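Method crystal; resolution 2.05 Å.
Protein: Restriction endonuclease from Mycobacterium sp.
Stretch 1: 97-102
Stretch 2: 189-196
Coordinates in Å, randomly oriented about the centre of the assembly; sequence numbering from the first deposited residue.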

# COMPACT_ATOMS: atom_id res chain seq x y z
N GLU A 97 16.79 -5.32 -26.86
CA GLU A 97 15.98 -4.42 -27.67
C GLU A 97 16.52 -2.99 -27.63
O GLU A 97 16.96 -2.51 -26.59
CB GLU A 97 14.53 -4.45 -27.21
N THR A 98 16.47 -2.32 -28.78
CA THR A 98 16.92 -0.93 -28.88
C THR A 98 15.73 0.03 -28.88
O THR A 98 15.89 1.22 -28.61
CB THR A 98 17.77 -0.70 -30.14
OG1 THR A 98 17.05 -1.14 -31.29
CG2 THR A 98 19.08 -1.46 -30.04
N ASN A 99 14.55 -0.49 -29.18
CA ASN A 99 13.33 0.30 -29.17
C ASN A 99 12.64 0.25 -27.81
O ASN A 99 12.19 -0.81 -27.38
CB ASN A 99 12.37 -0.17 -30.26
CG ASN A 99 11.09 0.65 -30.32
OD1 ASN A 99 11.06 1.80 -29.88
ND2 ASN A 99 10.04 0.06 -30.87
N PRO A 100 12.57 1.40 -27.12
CA PRO A 100 11.97 1.50 -25.78
C PRO A 100 10.49 1.14 -25.78
O PRO A 100 9.93 0.83 -24.73
CB PRO A 100 12.15 2.98 -25.43
CG PRO A 100 13.28 3.44 -26.28
CD PRO A 100 13.14 2.68 -27.56
N TRP A 101 9.85 1.18 -26.95
CA TRP A 101 8.44 0.84 -27.06
C TRP A 101 8.23 -0.51 -27.74
O TRP A 101 7.40 -0.65 -28.63
CB TRP A 101 7.69 1.94 -27.81
CG TRP A 101 7.64 3.24 -27.06
CD1 TRP A 101 6.68 3.64 -26.17
CD2 TRP A 101 8.60 4.30 -27.12
NE1 TRP A 101 6.99 4.88 -25.68
CE2 TRP A 101 8.16 5.31 -26.25
CE3 TRP A 101 9.79 4.49 -27.83
CZ2 TRP A 101 8.86 6.50 -26.07
CZ3 TRP A 101 10.49 5.67 -27.65
CH2 TRP A 101 10.02 6.66 -26.77
N HIS A 102 9.00 -1.50 -27.31
CA HIS A 102 8.85 -2.86 -27.80
C HIS A 102 7.74 -3.55 -27.03
O HIS A 102 7.38 -3.13 -25.93
CB HIS A 102 10.16 -3.63 -27.64
CG HIS A 102 10.59 -3.80 -26.22
ND1 HIS A 102 11.37 -2.86 -25.57
CD2 HIS A 102 10.36 -4.78 -25.32
CE1 HIS A 102 11.60 -3.27 -24.33
NE2 HIS A 102 10.99 -4.43 -24.15
N HIS A 189 -3.51 6.38 -25.99
CA HIS A 189 -2.65 7.13 -26.90
C HIS A 189 -1.23 7.17 -26.35
O HIS A 189 -1.03 7.22 -25.13
CB HIS A 189 -3.19 8.55 -27.07
CG HIS A 189 -2.29 9.45 -27.86
ND1 HIS A 189 -1.42 10.34 -27.26
CD2 HIS A 189 -2.13 9.62 -29.19
CE1 HIS A 189 -0.76 11.00 -28.19
NE2 HIS A 189 -1.17 10.58 -29.37
N VAL A 190 -0.25 7.13 -27.24
CA VAL A 190 1.15 7.22 -26.82
C VAL A 190 1.97 7.93 -27.90
O VAL A 190 1.57 7.96 -29.07
CB VAL A 190 1.74 5.83 -26.52
CG1 VAL A 190 2.02 5.07 -27.81
CG2 VAL A 190 3.00 5.94 -25.68
N VAL A 191 3.09 8.52 -27.51
CA VAL A 191 4.00 9.11 -28.48
C VAL A 191 5.35 8.41 -28.40
O VAL A 191 5.95 8.32 -27.33
CB VAL A 191 4.18 10.63 -28.26
CG1 VAL A 191 5.23 11.18 -29.22
CG2 VAL A 191 2.86 11.35 -28.46
N GLN A 192 5.82 7.91 -29.54
CA GLN A 192 7.07 7.17 -29.60
C GLN A 192 8.12 7.91 -30.41
O GLN A 192 7.81 8.85 -31.14
CB GLN A 192 6.84 5.78 -30.20
CG GLN A 192 5.72 5.00 -29.53
CD GLN A 192 5.55 3.62 -30.13
OE1 GLN A 192 4.49 3.01 -30.01
NE2 GLN A 192 6.59 3.12 -30.78
N ARG A 193 9.37 7.48 -30.26
CA ARG A 193 10.48 8.07 -31.00
C ARG A 193 11.37 6.98 -31.58
O ARG A 193 11.74 6.04 -30.88
CB ARG A 193 11.30 8.98 -30.09
CG ARG A 193 12.45 9.69 -30.79
CD ARG A 193 13.27 10.53 -29.82
NE ARG A 193 14.37 11.22 -30.50
CZ ARG A 193 15.57 10.69 -30.71
NH1 ARG A 193 15.84 9.46 -30.30
NH2 ARG A 193 16.50 11.39 -31.34
N ASP A 194 11.70 7.10 -32.86
CA ASP A 194 12.62 6.18 -33.51
C ASP A 194 14.05 6.62 -33.20
O ASP A 194 14.48 7.68 -33.65
CB ASP A 194 12.39 6.16 -35.02
CG ASP A 194 13.05 4.97 -35.71
OD1 ASP A 194 14.06 4.46 -35.19
OD2 ASP A 194 12.57 4.56 -36.78
N PRO A 195 14.78 5.81 -32.43
CA PRO A 195 16.14 6.17 -31.99
C PRO A 195 17.15 6.25 -33.14
O PRO A 195 18.20 6.87 -32.98
CB PRO A 195 16.51 5.03 -31.04
CG PRO A 195 15.68 3.88 -31.49
CD PRO A 195 14.38 4.48 -31.94
N GLU A 196 16.83 5.63 -34.27
CA GLU A 196 17.75 5.61 -35.40
C GLU A 196 17.55 6.79 -36.35
O GLU A 196 18.52 7.38 -36.83
CB GLU A 196 17.64 4.29 -36.17
CG GLU A 196 18.67 4.12 -37.28
CD GLU A 196 20.10 4.11 -36.75
OE1 GLU A 196 20.31 3.63 -35.61
OE2 GLU A 196 21.01 4.57 -37.47
O HOH W 1 9.85 3.60 -31.45
O HOH W 2 6.17 0.56 -31.60

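This contact illustrates how one large aromatic side chain can hold an irregular loop against a strand without any direct hydrogen bond between them, leaving the polar groups at the junction to be linked by water. The strand, which begins earlier in the chain, ends at Arg193 and gives way to a loop that includes Pro195, and the segment 98-101 runs nearly antiparallel to it, with end-to-end directions 170° apart. The backbones nevertheless stand well separated: CA of Trp101 lies 7.0 Å from CA of Gln192, and CA of Asn99 lies 7.1 Å from CA of Pro195. Side chains and solvent fill the space.

Trp101 makes the largest contribution, 115 Å² of the 310 Å² buried on both sides together. Its CA-to-CB bond points toward the strand, and its indole, set by an m rotamer at chi1, lies along residues 190-193. Gln192 CG sits over one face, 3.7 Å from the centroid of the five-membered ring and 14° off its normal, a CH-pi contact in which an aliphatic methylene meets the pi cloud. Around the ring, Val190 CG2 comes within 4.1 Å of Trp101 NE1, and Arg193 N lies 3.4 Å from Trp101 CZ3; these approaches are oblique.

The amide of Gln192 also packs against the tryptophan, its NE2 3.4 Å from Trp101 CB, and in addition reaches solvent. Its NE2 donates to water 2 at 2.7 Å, and that water in turn makes a weak hydrogen bond to Trp101 O at 3.4 Å. Water 1 forms a second bridge, donating to Asn99 OD1 at 2.7 Å and to Arg193 O at 3.1 Å. Two acceptors cannot bond each other directly, so a water with two protons to give joins them. Asn99 OD1 also accepts a weak hydrogen bond from Trp101 N at 3.2 Å, linking the solvent bridge to the loop's own fold. Farther along, Pro195 CG packs 3.9 Å from Thr98 O, extending the contact by van der Waals packing.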